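Side-chain contact in macrophage migration inhibitory factor (Oncomelania hupensis, PDB 6LR3), which belongs to the macrophage migration inhibitory factor family of small alpha/beta proteins that assemble as trimers: residues D79-F84 and V90-I95. Numbering follows the deposited sequence.
Sequences DMEDMF and VRRERI. Unlike the reference sequence in segment 90-95: Val-90 (reference Ile).
A salt-bridge network joins Glu-81 and Asp-82 of helix 70-88 to Arg-92 in the turn that leads into strand 95-101, and it illustrates how one guanidinium can tie a helix to the chain that follows it. Arg-92 NH1 and NH2 both close end-on upon Asp-82 OD1, the NH2 bond at 2.8 Å, with the two flat groups nearly perpendicular (82°). Arg-92 NH1 also donates to Glu-81 OE1 at 2.8 Å, fairly straight (161°), on the anti side and tilted 25° out of the carboxylate plane. Arg-92 CG lies 3.6 Å from Glu-81 CD, and the arginine chain, extended to CD, then bends at chi3, bringing NH1 between the two acids. Glu-81 OE2 is held separately, by the backbone N of Gly-111 of a second subunit and by a water that bridges to Ile-95 O. Below the charges the contact turns apolar: Ile-95 CG2 meets the edge of the Phe-84 ring at CD2 (3.7 Å) and also Glu-81 CG (3.9 Å), while its CD1 packs against Phe-84 CB. Phe-84 continues onto Val-58 and Ala-60 of strand 58-64. Salt bridges and apolar contact together make the helix-to-strand connection of the beta-alpha-beta unit in the MIF fold.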
loop_
_atom_site.group_PDB
_atom_site.type_symbol
_atom_site.label_atom_id
_atom_site.label_comp_id
_atom_site.label_asym_id
_atom_site.label_seq_id
_atom_site.Cartn_x
_atom_site.Cartn_y
_atom_site.Cartn_z
ATOM N N ASP B 79 7.039 6.341 -19.525
ATOM C CA ASP B 79 6.992 7.788 -19.207
ATOM C C ASP B 79 7.338 7.995 -17.738
ATOM O O ASP B 79 8.087 8.924 -17.442
ATOM C CB ASP B 79 5.635 8.371 -19.563
ATOM C CG ASP B 79 5.454 8.591 -21.055
ATOM O OD1 ASP B 79 6.469 8.522 -21.799
ATOM O OD2 ASP B 79 4.320 8.797 -21.447
ATOM N N MET B 80 6.796 7.169 -16.845
ATOM C CA MET B 80 7.131 7.255 -15.396
ATOM C C MET B 80 8.613 6.940 -15.206
ATOM O O MET B 80 9.278 7.678 -14.481
ATOM C CB MET B 80 6.254 6.297 -14.586
ATOM C CG MET B 80 4.847 6.764 -14.525
ATOM S SD MET B 80 3.728 5.526 -13.740
ATOM C CE MET B 80 4.357 5.591 -12.066
ATOM N N GLU B 81 9.122 5.879 -15.815
ATOM C CA GLU B 81 10.553 5.542 -15.709
ATOM C C GLU B 81 11.368 6.763 -16.129
ATOM O O GLU B 81 12.313 7.112 -15.423
ATOM C CB GLU B 81 10.905 4.360 -16.597
ATOM C CG GLU B 81 10.445 3.040 -16.022
ATOM C CD GLU B 81 10.650 1.912 -17.039
ATOM O OE1 GLU B 81 10.962 2.233 -18.220
ATOM O OE2 GLU B 81 10.525 0.744 -16.628
ATOM N N ASP B 82 11.011 7.380 -17.252
ATOM C CA ASP B 82 11.817 8.525 -17.758
ATOM C C ASP B 82 11.850 9.629 -16.691
ATOM O O ASP B 82 12.927 10.242 -16.483
ATOM C CB ASP B 82 11.272 9.062 -19.070
ATOM C CG ASP B 82 11.494 8.161 -20.262
ATOM O OD1 ASP B 82 12.162 7.135 -20.143
ATOM O OD2 ASP B 82 10.970 8.512 -21.305
ATOM N N MET B 83 10.702 9.915 -16.075
ATOM C CA MET B 83 10.629 10.969 -15.044
ATOM C C MET B 83 11.434 10.530 -13.819
ATOM O O MET B 83 12.098 11.364 -13.229
ATOM C CB MET B 83 9.166 11.252 -14.666
ATOM C CG MET B 83 9.060 12.414 -13.771
ATOM S SD MET B 83 7.353 12.944 -13.592
ATOM C CE MET B 83 6.959 13.576 -15.212
ATOM N N PHE B 84 11.371 9.265 -13.417
ATOM C CA PHE B 84 12.124 8.768 -12.240
ATOM C C PHE B 84 13.608 8.831 -12.520
ATOM O O PHE B 84 14.374 9.168 -11.636
ATOM C CB PHE B 84 11.738 7.326 -11.900
ATOM C CG PHE B 84 10.309 7.137 -11.463
ATOM C CD1 PHE B 84 9.525 8.184 -11.009
ATOM C CD2 PHE B 84 9.750 5.872 -11.508
ATOM C CE1 PHE B 84 8.204 7.961 -10.629
ATOM C CE2 PHE B 84 8.447 5.649 -11.096
ATOM C CZ PHE B 84 7.696 6.681 -10.609
ATOM N N VAL B 90 17.574 7.344 -10.710
ATOM C CA VAL B 90 17.490 5.877 -10.573
ATOM C C VAL B 90 17.664 5.302 -11.969
ATOM O O VAL B 90 17.119 5.869 -12.939
ATOM C CB VAL B 90 16.152 5.499 -9.923
ATOM C CG1 VAL B 90 15.960 4.014 -9.826
ATOM C CG2 VAL B 90 16.075 6.052 -8.511
ATOM N N ARG B 91 18.409 4.205 -12.080
ATOM C CA ARG B 91 18.551 3.515 -13.377
ATOM C C ARG B 91 17.236 2.846 -13.746
ATOM O O ARG B 91 16.478 2.385 -12.821
ATOM C CB ARG B 91 19.662 2.490 -13.257
ATOM C CG ARG B 91 21.036 3.154 -13.155
ATOM C CD ARG B 91 22.156 2.308 -12.582
ATOM N NE ARG B 91 21.977 0.880 -12.532
ATOM C CZ ARG B 91 21.955 0.139 -11.427
ATOM N NH1 ARG B 91 22.097 0.682 -10.218
ATOM N NH2 ARG B 91 21.755 -1.160 -11.554
ATOM N N ARG B 92 16.958 2.737 -15.037
ATOM C CA ARG B 92 15.721 2.084 -15.514
ATOM C C ARG B 92 15.642 0.659 -14.956
ATOM O O ARG B 92 14.515 0.215 -14.630
ATOM C CB ARG B 92 15.644 2.080 -17.037
ATOM C CG ARG B 92 14.244 1.877 -17.560
ATOM C CD ARG B 92 14.181 1.875 -19.071
ATOM N NE ARG B 92 14.586 3.169 -19.620
ATOM C CZ ARG B 92 13.800 4.213 -19.801
ATOM N NH1 ARG B 92 12.524 4.188 -19.470
ATOM N NH2 ARG B 92 14.309 5.321 -20.315
ATOM N N GLU B 93 16.774 -0.036 -14.802
ATOM C CA GLU B 93 16.768 -1.432 -14.316
ATOM C C GLU B 93 16.613 -1.482 -12.798
ATOM O O GLU B 93 16.745 -2.597 -12.231
ATOM C CB GLU B 93 18.031 -2.173 -14.790
ATOM C CG GLU B 93 19.309 -1.620 -14.193
ATOM C CD GLU B 93 20.030 -0.598 -15.065
ATOM O OE1 GLU B 93 19.386 0.151 -15.877
ATOM O OE2 GLU B 93 21.272 -0.507 -14.890
ATOM N N ARG B 94 16.328 -0.358 -12.131
ATOM C CA ARG B 94 16.055 -0.322 -10.683
ATOM C C ARG B 94 14.636 0.204 -10.446
ATOM O O ARG B 94 14.350 0.695 -9.326
ATOM C CB ARG B 94 17.112 0.501 -9.962
ATOM C CG ARG B 94 18.494 -0.124 -10.018
ATOM C CD ARG B 94 18.627 -1.318 -9.105
ATOM N NE ARG B 94 18.668 -0.901 -7.707
ATOM C CZ ARG B 94 18.841 -1.742 -6.697
ATOM N NH1 ARG B 94 18.977 -3.030 -6.923
ATOM N NH2 ARG B 94 18.846 -1.302 -5.454
ATOM N N ILE B 95 13.778 0.123 -11.460
ATOM C CA ILE B 95 12.379 0.645 -11.359
ATOM C C ILE B 95 11.396 -0.480 -11.669
ATOM O O ILE B 95 11.490 -1.071 -12.730
ATOM C CB ILE B 95 12.147 1.837 -12.303
ATOM C CG1 ILE B 95 13.147 2.954 -12.039
ATOM C CG2 ILE B 95 10.715 2.324 -12.214
ATOM C CD1 ILE B 95 13.194 4.008 -13.136
HETATM O O HOH W 1 9.272 -0.137 -14.473
#